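Putative oxidoreductase (Gluconobacter oxydans, PDB 3WJ7) is an SDR-family reductase with a Rossmann-type nucleotide-binding fold that probably uses a nicotinamide coenzyme to interconvert carbonyl compounds and alcohols. Local coordinates at residues D201-T213 with S257-Q271. Numbering follows the deposited sequence.
Sequences DCASGNMPAYVET and SQIAGVKPPAVKLKQ
A short two-stranded parallel sheet, separate from the main Rossmann sheet of this SDR protein, joins 209-211 to 267-269; each strand follows a helix (194-203 and 249-259) that ends in a Schellman motif, at Gly205 and Gly261. The strand axes approach to 4.9 Å at 21°. Pairing is firm at its far end, where Leu269 N gives a nearly straight bond to Tyr210 O (2.9 Å, 172°) and Leu269 O accepts Glu212 N at 3.0 Å, the donor tilted from the carbonyl plane. Nearer the helices it slackens: Val267 N reaches Pro208 O at 3.2 Å, and Tyr210 N to Val267 O is weak.

On one face Tyr210 packs beside Lys268 and the preceding Pro265. With CG lodged between the backbone N and the carbonyl carbon (chi1 72°), the ring leans toward 265-268. Lys268 CA sits over the rim of one ring face, while the lysine chain passes the phenol end, its CG 3.4 Å from Tyr210 OH. Pro265 CG meets the ring obliquely at CE2 and also touches Met207 CE, the methionine lying alongside the proline. Phe253 packs edge-to-face with Tyr210, and Trp283 of the second subunit packs on both Tyr210 and Met207, carrying the contact into the subunit interface. The Gln271 amide lies beside Glu212 O and Thr213, and its NE2 bonds to Gly287 O of that subunit.

On the other sheet face Ala209 packs on Val267. Between the helix ends, Ala203 CB faces Ala260 CB, and Val262 CG1 lies against Cys202 O; the Cys202 side chain is about 3 Å from a bound mercury ion. Glu212 bends at chi2: OE1 accepts Gly250 N, whereas OE2 makes a long salt bridge to Lys268 NZ, 4.0 Å away.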
ATOM      1  N   ASP A 201     -25.957  14.446  -1.747  1.00 44.70           N
ATOM      2  CA  ASP A 201     -25.333  15.730  -2.069  1.00 47.12           C
ATOM      3  C   ASP A 201     -26.143  16.434  -3.115  1.00 54.45           C
ATOM      4  O   ASP A 201     -26.401  17.641  -3.015  1.00 59.24           O
ATOM      5  CB  ASP A 201     -23.921  15.585  -2.647  1.00 46.46           C
ATOM      6  CG  ASP A 201     -22.893  15.000  -1.653  1.00 44.70           C
ATOM      7  OD1 ASP A 201     -22.995  15.165  -0.426  1.00 41.72           O
ATOM      8  OD2 ASP A 201     -21.950  14.355  -2.144  1.00 50.77           O
ATOM      9  N   CYS A 202     -26.532  15.662  -4.127  1.00 55.15           N
ATOM     10  CA  CYS A 202     -27.306  16.152  -5.238  1.00 52.60           C
ATOM     11  C   CYS A 202     -28.722  16.625  -4.837  1.00 53.77           C
ATOM     12  O   CYS A 202     -29.111  17.759  -5.134  1.00 56.66           O
ATOM     13  CB  CYS A 202     -27.386  15.081  -6.318  1.00 57.02           C
ATOM     14  SG  CYS A 202     -28.356  15.541  -7.768  1.00 65.82           S
ATOM     15  N   ALA A 203     -29.487  15.776  -4.170  1.00 50.14           N
ATOM     16  CA  ALA A 203     -30.830  16.138  -3.718  1.00 50.13           C
ATOM     17  C   ALA A 203     -30.840  17.402  -2.848  1.00 57.08           C
ATOM     18  O   ALA A 203     -31.873  18.063  -2.690  1.00 63.23           O
ATOM     19  CB  ALA A 203     -31.430  14.976  -2.965  1.00 47.59           C
ATOM     20  N   SER A 204     -29.667  17.743  -2.323  1.00 61.48           N
ATOM     21  CA  SER A 204     -29.505  18.786  -1.308  1.00 64.07           C
ATOM     22  C   SER A 204     -29.056  20.049  -1.952  1.00 60.44           C
ATOM     23  O   SER A 204     -29.046  21.070  -1.313  1.00 59.32           O
ATOM     24  CB  SER A 204     -28.441  18.389  -0.252  1.00 70.68           C
ATOM     25  OG  SER A 204     -28.894  17.365   0.639  1.00 72.12           O
ATOM     26  N   GLY A 205     -28.650  19.970  -3.212  1.00 63.83           N
ATOM     27  CA  GLY A 205     -28.170  21.133  -3.932  1.00 64.35           C
ATOM     28  C   GLY A 205     -26.667  21.376  -3.863  1.00 72.41           C
ATOM     29  O   GLY A 205     -26.164  22.254  -4.574  1.00 79.34           O
ATOM     30  N   ASN A 206     -25.943  20.616  -3.037  1.00 72.03           N
ATOM     31  CA  ASN A 206     -24.499  20.868  -2.820  1.00 79.74           C
ATOM     32  C   ASN A 206     -23.544  20.084  -3.701  1.00 80.94           C
ATOM     33  O   ASN A 206     -22.403  19.863  -3.287  1.00 92.56           O
ATOM     34  CB  ASN A 206     -24.069  20.592  -1.369  1.00 82.01           C
ATOM     35  CG  ASN A 206     -24.929  21.301  -0.348  1.00 91.01           C
ATOM     36  OD1 ASN A 206     -25.410  22.421  -0.575  1.00 94.65           O
ATOM     37  ND2 ASN A 206     -25.129  20.649   0.792  1.00 88.22           N
ATOM     38  N   MET A 207     -23.982  19.645  -4.880  1.00 72.70           N
ATOM     39  CA  MET A 207     -23.072  18.952  -5.790  1.00 73.46           C
ATOM     40  C   MET A 207     -22.908  19.714  -7.096  1.00 73.57           C
ATOM     41  O   MET A 207     -23.617  19.457  -8.069  1.00 77.98           O
ATOM     42  CB  MET A 207     -23.516  17.518  -6.031  1.00 76.42           C
ATOM     43  CG  MET A 207     -22.527  16.637  -6.782  1.00 69.42           C
ATOM     44  SD  MET A 207     -23.439  15.129  -7.129  1.00 79.21           S
ATOM     45  CE  MET A 207     -24.463  15.776  -8.449  1.00 64.95           C
ATOM     46  N   PRO A 208     -21.943  20.641  -7.126  1.00 73.23           N
ATOM     47  CA  PRO A 208     -21.864  21.581  -8.242  1.00 72.77           C
ATOM     48  C   PRO A 208     -21.297  20.950  -9.511  1.00 64.19           C
ATOM     49  O   PRO A 208     -21.664  21.352 -10.608  1.00 62.25           O
ATOM     50  CB  PRO A 208     -20.927  22.687  -7.714  1.00 74.27           C
ATOM     51  CG  PRO A 208     -20.276  22.138  -6.463  1.00 77.45           C
ATOM     52  CD  PRO A 208     -20.768  20.734  -6.235  1.00 77.49           C
ATOM     53  N   ALA A 209     -20.416  19.965  -9.340  1.00 60.60           N
ATOM     54  CA  ALA A 209     -19.670  19.363 -10.444  1.00 58.07           C
ATOM     55  C   ALA A 209     -19.614  17.864 -10.269  1.00 58.05           C
ATOM     56  O   ALA A 209     -19.900  17.333  -9.175  1.00 57.89           O
ATOM     57  CB  ALA A 209     -18.257  19.930 -10.533  1.00 51.21           C
ATOM     58  N   TYR A 210     -19.267  17.195 -11.365  1.00 51.34           N
ATOM     59  CA  TYR A 210     -19.162  15.756 -11.401  1.00 50.34           C
ATOM     60  C   TYR A 210     -18.515  15.370 -12.706  1.00 50.95           C
ATOM     61  O   TYR A 210     -18.551  16.131 -13.667  1.00 52.35           O
ATOM     62  CB  TYR A 210     -20.542  15.077 -11.268  1.00 47.95           C
ATOM     63  CG  TYR A 210     -21.451  15.173 -12.463  1.00 46.43           C
ATOM     64  CD1 TYR A 210     -21.509  14.149 -13.406  1.00 51.21           C
ATOM     65  CD2 TYR A 210     -22.277  16.267 -12.642  1.00 48.79           C
ATOM     66  CE1 TYR A 210     -22.337  14.239 -14.527  1.00 49.67           C
ATOM     67  CE2 TYR A 210     -23.128  16.365 -13.746  1.00 47.78           C
ATOM     68  CZ  TYR A 210     -23.161  15.352 -14.677  1.00 49.97           C
ATOM     69  OH  TYR A 210     -24.003  15.458 -15.768  1.00 54.03           O
ATOM     70  N   VAL A 211     -17.954  14.169 -12.727  1.00 49.81           N
ATOM     71  CA  VAL A 211     -17.282  13.604 -13.886  1.00 48.48           C
ATOM     72  C   VAL A 211     -18.206  12.553 -14.455  1.00 49.65           C
ATOM     73  O   VAL A 211     -18.667  11.668 -13.724  1.00 57.18           O
ATOM     74  CB  VAL A 211     -15.924  12.977 -13.487  1.00 45.46           C
ATOM     75  CG1 VAL A 211     -15.232  12.396 -14.698  1.00 42.26           C
ATOM     76  CG2 VAL A 211     -15.034  14.011 -12.785  1.00 44.41           C
ATOM     77  N   GLU A 212     -18.495  12.675 -15.747  1.00 48.14           N
ATOM     78  CA  GLU A 212     -19.449  11.823 -16.442  1.00 48.28           C
ATOM     79  C   GLU A 212     -18.925  10.395 -16.432  1.00 54.41           C
ATOM     80  O   GLU A 212     -17.722  10.142 -16.514  1.00 54.75           O
ATOM     81  CB  GLU A 212     -19.657  12.317 -17.893  1.00 49.34           C
ATOM     82  CG  GLU A 212     -20.716  11.599 -18.755  1.00 54.44           C
ATOM     83  CD  GLU A 212     -22.152  11.569 -18.150  1.00 56.19           C
ATOM     84  OE1 GLU A 212     -22.365  11.015 -17.052  1.00 53.93           O
ATOM     85  OE2 GLU A 212     -23.103  12.070 -18.781  1.00 56.06           O
ATOM     86  N   THR A 213     -19.849   9.461 -16.290  1.00 58.12           N
ATOM     87  CA  THR A 213     -19.582   8.062 -16.579  1.00 56.19           C
ATOM     88  C   THR A 213     -20.845   7.208 -16.546  1.00 50.80           C
ATOM     89  O   THR A 213     -21.939   7.720 -16.288  1.00 46.60           O
ATOM     90  CB  THR A 213     -18.492   7.444 -15.680  1.00 55.36           C
ATOM     91  OG1 THR A 213     -18.071   6.215 -16.293  1.00 66.55           O
ATOM     92  CG2 THR A 213     -18.972   7.210 -14.247  1.00 45.43           C
ATOM     93  N   SER A 257     -32.529  15.139  -9.260  1.00 49.25           N
ATOM     94  CA  SER A 257     -32.922  16.527  -9.178  1.00 53.76           C
ATOM     95  C   SER A 257     -34.370  16.775  -9.462  1.00 52.70           C
ATOM     96  O   SER A 257     -34.976  17.611  -8.784  1.00 49.17           O
ATOM     97  CB  SER A 257     -32.081  17.363 -10.110  1.00 53.76           C
ATOM     98  OG  SER A 257     -30.744  17.271  -9.646  1.00 64.75           O
ATOM     99  N   GLN A 258     -34.913  16.081 -10.467  1.00 53.03           N
ATOM    100  CA  GLN A 258     -36.324  16.254 -10.801  1.00 57.41           C
ATOM    101  C   GLN A 258     -37.249  15.710  -9.697  1.00 57.36           C
ATOM    102  O   GLN A 258     -38.197  16.387  -9.344  1.00 61.24           O
ATOM    103  CB  GLN A 258     -36.682  15.800 -12.233  1.00 61.03           C
ATOM    104  CG  GLN A 258     -37.309  14.427 -12.429  1.00 70.60           C
ATOM    105  CD  GLN A 258     -37.147  13.914 -13.871  1.00 79.61           C
ATOM    106  OE1 GLN A 258     -37.906  13.053 -14.327  1.00 83.94           O
ATOM    107  NE2 GLN A 258     -36.150  14.441 -14.594  1.00 73.54           N
ATOM    108  N   ILE A 259     -36.925  14.551  -9.123  1.00 54.55           N
ATOM    109  CA  ILE A 259     -37.643  13.979  -7.991  1.00 51.87           C
ATOM    110  C   ILE A 259     -37.499  14.833  -6.712  1.00 57.96           C
ATOM    111  O   ILE A 259     -38.446  14.952  -5.910  1.00 56.19           O
ATOM    112  CB  ILE A 259     -37.154  12.551  -7.675  1.00 49.24           C
ATOM    113  CG1 ILE A 259     -37.426  11.577  -8.823  1.00 47.12           C
ATOM    114  CG2 ILE A 259     -37.858  11.997  -6.445  1.00 49.14           C
ATOM    115  CD1 ILE A 259     -36.427  10.433  -8.876  1.00 41.85           C
ATOM    116  N   ALA A 260     -36.320  15.413  -6.504  1.00 57.85           N
ATOM    117  CA  ALA A 260     -36.079  16.171  -5.286  1.00 58.06           C
ATOM    118  C   ALA A 260     -36.513  17.625  -5.432  1.00 64.42           C
ATOM    119  O   ALA A 260     -36.304  18.417  -4.509  1.00 66.24           O
ATOM    120  CB  ALA A 260     -34.617  16.101  -4.899  1.00 56.44           C
ATOM    121  N   GLY A 261     -37.103  17.972  -6.585  1.00 67.00           N
ATOM    122  CA  GLY A 261     -37.470  19.369  -6.917  1.00 63.98           C
ATOM    123  C   GLY A 261     -36.323  20.393  -6.887  1.00 65.67           C
ATOM    124  O   GLY A 261     -36.512  21.530  -6.431  1.00 67.36           O
ATOM    125  N   VAL A 262     -35.140  20.024  -7.379  1.00 58.53           N
ATOM    126  CA  VAL A 262     -33.988  20.928  -7.287  1.00 58.46           C
ATOM    127  C   VAL A 262     -33.302  21.136  -8.659  1.00 60.35           C
ATOM    128  O   VAL A 262     -33.583  20.404  -9.614  1.00 62.12           O
ATOM    129  CB  VAL A 262     -33.007  20.451  -6.172  1.00 58.37           C
ATOM    130  CG1 VAL A 262     -31.992  19.425  -6.689  1.00 46.68           C
ATOM    131  CG2 VAL A 262     -32.313  21.639  -5.528  1.00 60.93           C
ATOM    132  N   LYS A 263     -32.419  22.126  -8.769  1.00 57.48           N
ATOM    133  CA  LYS A 263     -31.689  22.332 -10.027  1.00 64.81           C
ATOM    134  C   LYS A 263     -30.605  21.256 -10.245  1.00 62.50           C
ATOM    135  O   LYS A 263     -29.852  20.969  -9.311  1.00 57.83           O
ATOM    136  CB  LYS A 263     -31.068  23.734 -10.069  1.00 69.51           C
ATOM    137  CG  LYS A 263     -32.129  24.824 -10.145  1.00 83.65           C
ATOM    138  CD  LYS A 263     -31.792  25.887 -11.170  1.00 91.43           C
ATOM    139  CE  LYS A 263     -33.036  26.683 -11.523  1.00 96.67           C
ATOM    140  NZ  LYS A 263     -32.669  27.864 -12.356  1.00 98.33           N
ATOM    141  N   PRO A 264     -30.522  20.662 -11.461  1.00 58.50           N
ATOM    142  CA  PRO A 264     -29.505  19.611 -11.744  1.00 60.65           C
ATOM    143  C   PRO A 264     -28.109  20.231 -11.774  1.00 60.38           C
ATOM    144  O   PRO A 264     -28.012  21.442 -11.904  1.00 66.09           O
ATOM    145  CB  PRO A 264     -29.908  19.089 -13.130  1.00 61.65           C
ATOM    146  CG  PRO A 264     -30.675  20.226 -13.750  1.00 58.22           C
ATOM    147  CD  PRO A 264     -31.403  20.898 -12.617  1.00 57.96           C
ATOM    148  N   PRO A 265     -27.037  19.423 -11.650  1.00 62.46           N
ATOM    149  CA  PRO A 265     -25.711  20.067 -11.426  1.00 64.98           C
ATOM    150  C   PRO A 265     -25.252  20.860 -12.647  1.00 64.51           C
ATOM    151  O   PRO A 265     -25.488  20.440 -13.783  1.00 67.06           O
ATOM    152  CB  PRO A 265     -24.755  18.880 -11.146  1.00 66.73           C
ATOM    153  CG  PRO A 265     -25.564  17.614 -11.310  1.00 61.57           C
ATOM    154  CD  PRO A 265     -26.914  17.973 -11.903  1.00 66.70           C
ATOM    155  N   ALA A 266     -24.632  22.006 -12.407  1.00 60.02           N
ATOM    156  CA  ALA A 266     -24.305  22.950 -13.475  1.00 60.59           C
ATOM    157  C   ALA A 266     -23.159  22.471 -14.381  1.00 60.75           C
ATOM    158  O   ALA A 266     -23.139  22.761 -15.588  1.00 52.19           O
ATOM    159  CB  ALA A 266     -23.970  24.306 -12.859  1.00 58.00           C
ATOM    160  N   VAL A 267     -22.230  21.726 -13.770  1.00 59.15           N
ATOM    161  CA  VAL A 267     -20.917  21.437 -14.329  1.00 58.60           C
ATOM    162  C   VAL A 267     -20.690  19.951 -14.614  1.00 54.51           C
ATOM    163  O   VAL A 267     -20.615  19.124 -13.702  1.00 51.71           O
ATOM    164  CB  VAL A 267     -19.843  21.918 -13.342  1.00 65.30           C
ATOM    165  CG1 VAL A 267     -18.467  21.991 -14.000  1.00 60.37           C
ATOM    166  CG2 VAL A 267     -20.254  23.262 -12.764  1.00 67.01           C
ATOM    167  N   LYS A 268     -20.574  19.608 -15.885  1.00 52.10           N
ATOM    168  CA  LYS A 268     -20.351  18.227 -16.231  1.00 50.85           C
ATOM    169  C   LYS A 268     -18.987  18.054 -16.904  1.00 51.22           C
ATOM    170  O   LYS A 268     -18.779  18.501 -18.026  1.00 57.63           O
ATOM    171  CB  LYS A 268     -21.473  17.690 -17.111  1.00 49.56           C
ATOM    172  CG  LYS A 268     -21.249  16.236 -17.513  1.00 59.29           C
ATOM    173  CD  LYS A 268     -21.371  16.006 -19.008  1.00 64.71           C
ATOM    174  CE  LYS A 268     -22.793  15.632 -19.388  1.00 70.47           C
ATOM    175  NZ  LYS A 268     -22.873  15.457 -20.859  1.00 74.51           N
ATOM    176  N   LEU A 269     -18.068  17.384 -16.231  1.00 48.81           N
ATOM    177  CA  LEU A 269     -16.739  17.175 -16.782  1.00 50.22           C
ATOM    178  C   LEU A 269     -16.622  15.900 -17.628  1.00 49.07           C
ATOM    179  O   LEU A 269     -16.800  14.805 -17.099  1.00 50.83           O
ATOM    180  CB  LEU A 269     -15.743  17.136 -15.626  1.00 53.80           C
ATOM    181  CG  LEU A 269     -15.877  18.295 -14.637  1.00 57.63           C
ATOM    182  CD1 LEU A 269     -14.737  18.133 -13.646  1.00 58.47           C
ATOM    183  CD2 LEU A 269     -15.824  19.650 -15.340  1.00 53.42           C
ATOM    184  N   LYS A 270     -16.316  16.018 -18.925  1.00 46.47           N
ATOM    185  CA  LYS A 270     -16.197  14.816 -19.757  1.00 44.09           C
ATOM    186  C   LYS A 270     -14.926  14.070 -19.320  1.00 50.09           C
ATOM    187  O   LYS A 270     -13.937  14.662 -18.844  1.00 44.87           O
ATOM    188  CB  LYS A 270     -16.119  15.132 -21.242  1.00 44.96           C
ATOM    189  CG  LYS A 270     -17.369  15.721 -21.856  1.00 52.58           C
ATOM    190  CD  LYS A 270     -17.144  16.096 -23.313  1.00 58.33           C
ATOM    191  CE  LYS A 270     -18.224  17.081 -23.755  1.00 67.74           C
ATOM    192  NZ  LYS A 270     -17.704  18.169 -24.648  1.00 71.77           N
ATOM    193  N   GLN A 271     -14.955  12.761 -19.488  1.00 56.28           N
ATOM    194  CA  GLN A 271     -13.898  11.943 -18.945  1.00 57.48           C
ATOM    195  C   GLN A 271     -12.643  12.162 -19.766  1.00 54.72           C
ATOM    196  O   GLN A 271     -11.527  12.078 -19.247  1.00 56.14           O
ATOM    197  CB  GLN A 271     -14.315  10.468 -18.913  1.00 61.54           C
ATOM    198  CG  GLN A 271     -13.730   9.701 -17.733  1.00 58.85           C
ATOM    199  CD  GLN A 271     -14.683   8.673 -17.184  1.00 62.70           C
ATOM    200  OE1 GLN A 271     -15.537   8.155 -17.907  1.00 69.55           O
ATOM    201  NE2 GLN A 271     -14.558   8.377 -15.894  1.00 63.70           N
TER